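Local structure of glutathione S-transferase (Legionella pneumophila subsp. pneumophila str. Philadelphia 1, 3NIV) at the interface of chains A and B. The protein is a zeta-class glutathione transferase that probably also acts as a maleylacetoacetate isomerase. Sequence-based numbering; all coordinates share one arbitrary frame. Chains: chain A/B, Glutathione S-transferase.

The interface of chains A and B. Residues chain A 119, 123, 125, 129, 133; chain B 119, 123, 125, 129.
A:Phe123 and B:Phe123 cross at the two-fold axis of this zeta-class glutathione transferase dimer, each ring reaching against the alanine and glutamine, residues 125 and 129, of the other chain. A:Phe123 ends helix 113-123, whereas B:Phe123 just follows helix 113-122. The two side chains cross at about a right angle, and the beta-carbon of A:Phe123 sits above the plane of the B:Phe123 ring near its base, 3.7 Å from CD1, while the ring tips diverge toward opposite chains. With CG beside the backbone N (chi1 -57° in A:Phe123), the ring points toward the partner chain. The leading corner of A:Phe123, CE1, touches the methyl CB of B:Ala125 at 3.6 Å and the amide carbon CD of B:Gln129 at 3.7 Å. That amide comes on an extended chain from helix 127-149, its plane turned 60° from the ring, and meets the ring by van der Waals contact. In the twin contact CE1 of B:Phe123 lies 3.8 Å from CB of A:Ala125 and 4.0 Å from OE1 of A:Gln129. On the face of this ring that carries the A:Phe123 beta-carbon, CD2 of A:Leu119 lies above and just beyond the rim, 3.8 Å from CE2. The two leucines cross obliquely, their CD2 methyls meeting at 4.0 Å. A:Trp133, also on helix 127-149, backs them: CD2 of B:Leu119 lies above and beyond the rim of the benzo ring, 3.8 Å from CZ3, on the side where CD1 of A:Leu119 covers the indole.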
loop_
_atom_site.group_PDB
_atom_site.type_symbol
_atom_site.label_atom_id
_atom_site.label_comp_id
_atom_site.label_asym_id
_atom_site.label_seq_id
_atom_site.Cartn_x
_atom_site.Cartn_y
_atom_site.Cartn_z
ATOM N N LEU A 119 -13.552 -4.847 15.427
ATOM C CA LEU A 119 -14.611 -5.835 15.256
ATOM C C LEU A 119 -15.134 -6.248 16.615
ATOM O O LEU A 119 -16.328 -6.437 16.801
ATOM C CB LEU A 119 -14.092 -7.060 14.520
ATOM C CG LEU A 119 -13.699 -6.748 13.082
ATOM C CD1 LEU A 119 -13.201 -8.013 12.418
ATOM C CD2 LEU A 119 -14.884 -6.150 12.329
ATOM N N PHE A 123 -18.625 -4.745 17.354
ATOM C CA PHE A 123 -19.499 -5.860 17.029
ATOM C C PHE A 123 -19.363 -7.008 18.018
ATOM O O PHE A 123 -20.000 -8.047 17.863
ATOM C CB PHE A 123 -19.245 -6.336 15.595
ATOM C CG PHE A 123 -19.423 -5.269 14.563
ATOM C CD1 PHE A 123 -20.693 -4.885 14.153
ATOM C CD2 PHE A 123 -18.321 -4.645 13.993
ATOM C CE1 PHE A 123 -20.865 -3.895 13.192
ATOM C CE2 PHE A 123 -18.483 -3.651 13.026
ATOM C CZ PHE A 123 -19.756 -3.276 12.628
ATOM N N ALA A 125 -17.233 -9.135 18.270
ATOM C CA ALA A 125 -16.866 -10.353 17.555
ATOM C C ALA A 125 -16.271 -11.420 18.491
ATOM O O ALA A 125 -15.303 -11.166 19.213
ATOM C CB ALA A 125 -15.893 -10.031 16.425
ATOM N N GLN A 129 -15.667 -15.625 14.895
ATOM C CA GLN A 129 -15.948 -14.514 14.004
ATOM C C GLN A 129 -14.665 -13.820 13.551
ATOM O O GLN A 129 -14.459 -13.600 12.360
ATOM C CB GLN A 129 -16.903 -13.531 14.666
ATOM C CG GLN A 129 -18.197 -14.190 15.128
ATOM C CD GLN A 129 -19.181 -13.209 15.752
ATOM O OE1 GLN A 129 -18.806 -12.359 16.557
ATOM N NE2 GLN A 129 -20.449 -13.329 15.381
ATOM N N TRP A 133 -13.447 -13.757 9.512
ATOM C CA TRP A 133 -13.008 -12.514 8.900
ATOM C C TRP A 133 -11.570 -12.666 8.425
ATOM O O TRP A 133 -11.256 -12.489 7.237
ATOM C CB TRP A 133 -13.116 -11.384 9.936
ATOM C CG TRP A 133 -12.496 -10.047 9.582
ATOM C CD1 TRP A 133 -11.208 -9.657 9.796
ATOM C CD2 TRP A 133 -13.168 -8.909 9.016
ATOM N NE1 TRP A 133 -11.027 -8.354 9.378
ATOM C CE2 TRP A 133 -12.218 -7.874 8.903
ATOM C CE3 TRP A 133 -14.481 -8.667 8.597
ATOM C CZ2 TRP A 133 -12.535 -6.620 8.379
ATOM C CZ3 TRP A 133 -14.796 -7.422 8.074
ATOM C CH2 TRP A 133 -13.822 -6.413 7.968
ATOM N N LEU B 119 -19.053 -6.537 6.518
ATOM C CA LEU B 119 -19.594 -6.133 7.816
ATOM C C LEU B 119 -21.084 -6.422 7.904
ATOM O O LEU B 119 -21.581 -6.882 8.936
ATOM C CB LEU B 119 -19.358 -4.653 8.077
ATOM C CG LEU B 119 -17.909 -4.216 8.249
ATOM C CD1 LEU B 119 -17.797 -2.685 8.408
ATOM C CD2 LEU B 119 -17.278 -4.950 9.421
ATOM N N PHE B 123 -21.705 -9.411 10.231
ATOM C CA PHE B 123 -22.136 -8.811 11.483
ATOM C C PHE B 123 -23.500 -8.163 11.337
ATOM O O PHE B 123 -23.983 -7.459 12.234
ATOM C CB PHE B 123 -21.096 -7.805 11.956
ATOM C CG PHE B 123 -19.751 -8.414 12.185
ATOM C CD1 PHE B 123 -19.511 -9.189 13.318
ATOM C CD2 PHE B 123 -18.732 -8.236 11.270
ATOM C CE1 PHE B 123 -18.271 -9.769 13.530
ATOM C CE2 PHE B 123 -17.489 -8.800 11.482
ATOM C CZ PHE B 123 -17.255 -9.569 12.609
ATOM N N ALA B 125 -24.320 -5.607 10.045
ATOM C CA ALA B 125 -24.183 -4.225 10.494
ATOM C C ALA B 125 -25.262 -3.380 9.846
ATOM O O ALA B 125 -25.735 -3.706 8.761
ATOM C CB ALA B 125 -22.805 -3.685 10.152
ATOM N N GLN B 129 -23.842 1.752 11.714
ATOM C CA GLN B 129 -22.650 1.030 12.137
ATOM C C GLN B 129 -21.583 1.095 11.043
ATOM O O GLN B 129 -20.393 1.288 11.319
ATOM C CB GLN B 129 -22.991 -0.423 12.482
ATOM C CG GLN B 129 -23.745 -0.576 13.791
ATOM C CD GLN B 129 -23.889 -2.028 14.219
ATOM O OE1 GLN B 129 -24.474 -2.846 13.508
ATOM N NE2 GLN B 129 -23.360 -2.348 15.395
#